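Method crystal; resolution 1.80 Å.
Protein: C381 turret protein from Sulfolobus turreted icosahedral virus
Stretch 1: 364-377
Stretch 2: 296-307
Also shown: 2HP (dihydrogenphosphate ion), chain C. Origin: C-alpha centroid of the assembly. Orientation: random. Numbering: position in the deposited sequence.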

# COMPACT_ATOMS: atom_id res chain seq x y z
N SER A 364 43.00 0.63 -39.30
CA SER A 364 41.75 0.54 -38.56
C SER A 364 42.01 0.23 -37.09
O SER A 364 43.04 -0.33 -36.74
CB SER A 364 40.84 -0.53 -39.17
OG SER A 364 41.40 -1.82 -39.02
N VAL A 365 41.07 0.63 -36.23
CA VAL A 365 41.15 0.36 -34.80
C VAL A 365 39.91 -0.41 -34.38
O VAL A 365 38.79 -0.04 -34.75
CB VAL A 365 41.20 1.65 -33.98
CG1 VAL A 365 41.53 1.35 -32.52
CG2 VAL A 365 42.19 2.62 -34.56
N THR A 366 40.10 -1.47 -33.61
CA THR A 366 38.98 -2.26 -33.12
C THR A 366 38.83 -2.07 -31.62
O THR A 366 39.75 -2.31 -30.85
CB THR A 366 39.15 -3.77 -33.44
OG1 THR A 366 39.12 -3.97 -34.86
CG2 THR A 366 38.04 -4.58 -32.80
N ILE A 367 37.65 -1.63 -31.22
CA ILE A 367 37.33 -1.47 -29.81
C ILE A 367 36.26 -2.48 -29.43
O ILE A 367 35.48 -2.92 -30.27
CB ILE A 367 36.82 -0.07 -29.51
CG1 ILE A 367 35.58 0.22 -30.35
CG2 ILE A 367 37.89 0.97 -29.79
CD1 ILE A 367 34.95 1.56 -30.06
N THR A 368 36.23 -2.84 -28.15
CA THR A 368 35.27 -3.82 -27.69
C THR A 368 34.51 -3.27 -26.51
O THR A 368 35.11 -2.88 -25.50
CB THR A 368 35.97 -5.13 -27.30
OG1 THR A 368 36.60 -5.68 -28.46
CG2 THR A 368 34.95 -6.14 -26.75
N LEU A 369 33.18 -3.24 -26.64
CA LEU A 369 32.30 -2.79 -25.60
C LEU A 369 31.85 -4.01 -24.81
O LEU A 369 31.49 -5.03 -25.38
CB LEU A 369 31.07 -2.11 -26.22
CG LEU A 369 29.92 -1.77 -25.28
CD1 LEU A 369 30.35 -0.69 -24.31
CD2 LEU A 369 28.66 -1.35 -26.05
N ILE A 370 31.89 -3.91 -23.49
CA ILE A 370 31.20 -4.89 -22.66
C ILE A 370 30.13 -4.15 -21.89
O ILE A 370 30.28 -2.97 -21.53
CB ILE A 370 32.14 -5.66 -21.72
CG1 ILE A 370 32.68 -4.74 -20.63
CG2 ILE A 370 33.30 -6.28 -22.48
CD1 ILE A 370 33.81 -5.38 -19.85
N LEU A 371 29.03 -4.85 -21.64
CA LEU A 371 27.86 -4.24 -21.05
C LEU A 371 27.18 -5.28 -20.16
O LEU A 371 27.08 -6.45 -20.54
CB LEU A 371 26.93 -3.75 -22.16
CG LEU A 371 25.56 -3.20 -21.79
CD1 LEU A 371 25.72 -1.95 -20.94
CD2 LEU A 371 24.75 -2.92 -23.04
N VAL A 372 26.78 -4.86 -18.96
CA VAL A 372 25.92 -5.68 -18.12
C VAL A 372 24.59 -4.97 -18.05
O VAL A 372 24.54 -3.78 -17.71
CB VAL A 372 26.49 -5.84 -16.71
CG1 VAL A 372 25.49 -6.58 -15.84
CG2 VAL A 372 27.82 -6.59 -16.76
N TYR A 373 23.51 -5.69 -18.35
CA TYR A 373 22.18 -5.08 -18.34
C TYR A 373 21.16 -6.10 -17.89
O TYR A 373 21.40 -7.32 -17.97
CB TYR A 373 21.82 -4.58 -19.74
CG TYR A 373 21.52 -5.69 -20.72
CD1 TYR A 373 20.23 -6.16 -20.89
CD2 TYR A 373 22.53 -6.27 -21.47
CE1 TYR A 373 19.95 -7.18 -21.79
CE2 TYR A 373 22.26 -7.29 -22.38
CZ TYR A 373 20.98 -7.74 -22.52
OH TYR A 373 20.70 -8.75 -23.40
N GLU A 374 20.02 -5.61 -17.41
CA GLU A 374 18.90 -6.46 -17.10
C GLU A 374 17.83 -6.23 -18.15
O GLU A 374 17.66 -5.10 -18.63
CB GLU A 374 18.31 -6.09 -15.72
CG GLU A 374 19.28 -6.18 -14.55
CD GLU A 374 18.64 -5.72 -13.23
OE1 GLU A 374 19.13 -6.10 -12.15
OE2 GLU A 374 17.63 -4.97 -13.28
N GLN A 375 17.13 -7.29 -18.52
CA GLN A 375 15.90 -7.14 -19.31
C GLN A 375 14.73 -7.32 -18.36
O GLN A 375 14.65 -8.34 -17.65
CB GLN A 375 15.86 -8.17 -20.44
CG GLN A 375 14.56 -8.12 -21.25
CD GLN A 375 14.67 -8.89 -22.55
OE1 GLN A 375 15.64 -9.62 -22.76
NE2 GLN A 375 13.69 -8.73 -23.42
N ILE A 376 13.83 -6.35 -18.34
CA ILE A 376 12.78 -6.30 -17.35
C ILE A 376 11.43 -6.32 -18.04
O ILE A 376 11.24 -5.66 -19.06
CB ILE A 376 12.93 -5.04 -16.50
CG1 ILE A 376 14.30 -5.11 -15.77
CG2 ILE A 376 11.77 -4.89 -15.53
CD1 ILE A 376 14.74 -3.82 -15.14
N ALA A 377 10.50 -7.10 -17.49
CA ALA A 377 9.16 -7.19 -18.09
C ALA A 377 8.49 -5.83 -18.09
O ALA A 377 8.57 -5.09 -17.10
CB ALA A 377 8.28 -8.21 -17.36
P 2HP C . 11.53 -0.62 -13.95
O1 2HP C . 12.70 -1.40 -14.45
O2 2HP C . 10.36 -1.34 -14.57
O3 2HP C . 11.64 0.86 -14.43
O4 2HP C . 11.39 -0.72 -12.40
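Stretch 2 (296-307) HLRLKYASVSGL

Stretch 2 is a beta strand from H296 to S305, extended except at K300, and runs antiparallel to strand 365-377: the N-to-C directions differ by 152° and the axes approach to 4.6 Å. Backbone hydrogen bonds fix the register. H296 N to I376 O and I376 N to H296 O are both 2.8 Å; at the far end S305 N lies 2.9 Å from T368 O, and T368 N 3.0 Å from S305 O. The pairing slips by one residue between V372 and Y373, a beta bulge at K300, whose phi/psi of -111/-32 departs from its extended neighbours. There V372 O accepts from K300 N at 2.9 Å and, weakly, from Y301 N at 3.5 Å.

On the face carrying L297, L299, A302 and V304, side chains pack in a row. L371 CD1 lies 3.3 Å from Y301 O, 4.1 Å from A302 CB and 4.2 Å from L299 CD2; A302 CB also lies 4.4 Å from L369 CD1, so the alanine methyl is flanked by the two leucines. L369 CD1 reaches V304 CG2 at 3.8 Å. Y373 CB packs 3.8 Å from L299 CD2.

On the other face, I376 CB sits over the H296 ring, 4.0 Å from its centroid and 21° off the normal, while H296 NE2 donates to O1 of the dihydrogenphosphate ion (2HP) at 2.8 Å. Beyond the strand, G306 fits closely: an ideal CB would lie 2.8 Å from T366 O, a clash, and at its phi/psi of 98/4 would also jam against the carbonyl O of the preceding residue, which by itself calls for glycine.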

# COMPACT_ATOMS: atom_id res chain seq x y z
N HIS A 296 11.69 -3.98 -21.23
CA HIS A 296 12.62 -2.86 -21.33
C HIS A 296 13.96 -3.23 -20.69
O HIS A 296 14.14 -4.36 -20.25
CB HIS A 296 12.02 -1.58 -20.73
CG HIS A 296 11.72 -1.67 -19.28
ND1 HIS A 296 10.54 -2.21 -18.79
CD2 HIS A 296 12.41 -1.25 -18.19
CE1 HIS A 296 10.54 -2.14 -17.47
NE2 HIS A 296 11.66 -1.56 -17.08
N LEU A 297 14.88 -2.27 -20.64
CA LEU A 297 16.23 -2.53 -20.18
C LEU A 297 16.64 -1.69 -18.98
O LEU A 297 16.04 -0.66 -18.69
CB LEU A 297 17.23 -2.27 -21.31
CG LEU A 297 16.90 -2.98 -22.63
CD1 LEU A 297 17.76 -2.44 -23.77
CD2 LEU A 297 17.09 -4.47 -22.47
N ARG A 298 17.68 -2.14 -18.30
CA ARG A 298 18.32 -1.35 -17.26
C ARG A 298 19.83 -1.63 -17.37
O ARG A 298 20.25 -2.78 -17.32
CB ARG A 298 17.80 -1.76 -15.89
CG ARG A 298 18.38 -0.97 -14.76
CD ARG A 298 17.66 -1.25 -13.48
NE ARG A 298 18.07 -0.30 -12.46
CZ ARG A 298 17.50 -0.19 -11.26
NH1 ARG A 298 16.49 -0.98 -10.94
NH2 ARG A 298 17.94 0.72 -10.40
N LEU A 299 20.63 -0.58 -17.55
CA LEU A 299 22.07 -0.76 -17.74
C LEU A 299 22.77 -0.58 -16.42
O LEU A 299 22.50 0.39 -15.71
CB LEU A 299 22.64 0.24 -18.74
CG LEU A 299 21.90 0.42 -20.06
CD1 LEU A 299 22.72 1.31 -21.00
CD2 LEU A 299 21.63 -0.92 -20.71
N LYS A 300 23.69 -1.49 -16.09
CA LYS A 300 24.34 -1.47 -14.79
C LYS A 300 25.81 -1.09 -14.88
O LYS A 300 26.37 -0.48 -13.98
CB LYS A 300 24.19 -2.83 -14.10
CG LYS A 300 22.77 -3.34 -14.01
CD LYS A 300 21.89 -2.37 -13.25
CE LYS A 300 22.23 -2.34 -11.76
NZ LYS A 300 21.22 -1.57 -10.98
N TYR A 301 26.44 -1.47 -15.98
CA TYR A 301 27.89 -1.31 -16.12
C TYR A 301 28.30 -1.39 -17.58
O TYR A 301 27.76 -2.20 -18.34
CB TYR A 301 28.60 -2.41 -15.35
CG TYR A 301 30.12 -2.39 -15.48
CD1 TYR A 301 30.88 -1.50 -14.72
CD2 TYR A 301 30.79 -3.26 -16.33
CE1 TYR A 301 32.28 -1.48 -14.83
CE2 TYR A 301 32.18 -3.25 -16.45
CZ TYR A 301 32.92 -2.35 -15.70
OH TYR A 301 34.30 -2.34 -15.80
N ALA A 302 29.26 -0.56 -17.97
CA ALA A 302 29.80 -0.60 -19.32
C ALA A 302 31.29 -0.27 -19.33
O ALA A 302 31.76 0.54 -18.52
CB ALA A 302 29.05 0.33 -20.26
N SER A 303 32.01 -0.90 -20.24
CA SER A 303 33.44 -0.68 -20.34
C SER A 303 33.87 -0.86 -21.79
O SER A 303 33.27 -1.64 -22.53
CB SER A 303 34.19 -1.68 -19.46
OG SER A 303 35.56 -1.38 -19.41
N VAL A 304 34.88 -0.12 -22.21
CA VAL A 304 35.40 -0.26 -23.57
C VAL A 304 36.90 -0.51 -23.49
O VAL A 304 37.61 0.22 -22.79
CB VAL A 304 35.12 0.98 -24.43
CG1 VAL A 304 35.78 0.84 -25.80
CG2 VAL A 304 33.61 1.17 -24.59
N SER A 305 37.37 -1.54 -24.17
CA SER A 305 38.79 -1.81 -24.26
C SER A 305 39.24 -1.53 -25.68
O SER A 305 38.45 -1.62 -26.63
CB SER A 305 39.11 -3.25 -23.89
OG SER A 305 38.41 -4.15 -24.73
N GLY A 306 40.51 -1.17 -25.82
CA GLY A 306 41.09 -0.94 -27.12
C GLY A 306 41.13 0.52 -27.50
O GLY A 306 41.51 0.87 -28.61
N LEU A 307 40.71 1.39 -26.58
CA LEU A 307 40.77 2.83 -26.82
C LEU A 307 42.21 3.31 -26.98
O LEU A 307 43.07 2.97 -26.17
CB LEU A 307 40.10 3.60 -25.69
CG LEU A 307 38.58 3.51 -25.66
CD1 LEU A 307 38.01 4.36 -24.53
CD2 LEU A 307 38.00 3.92 -27.01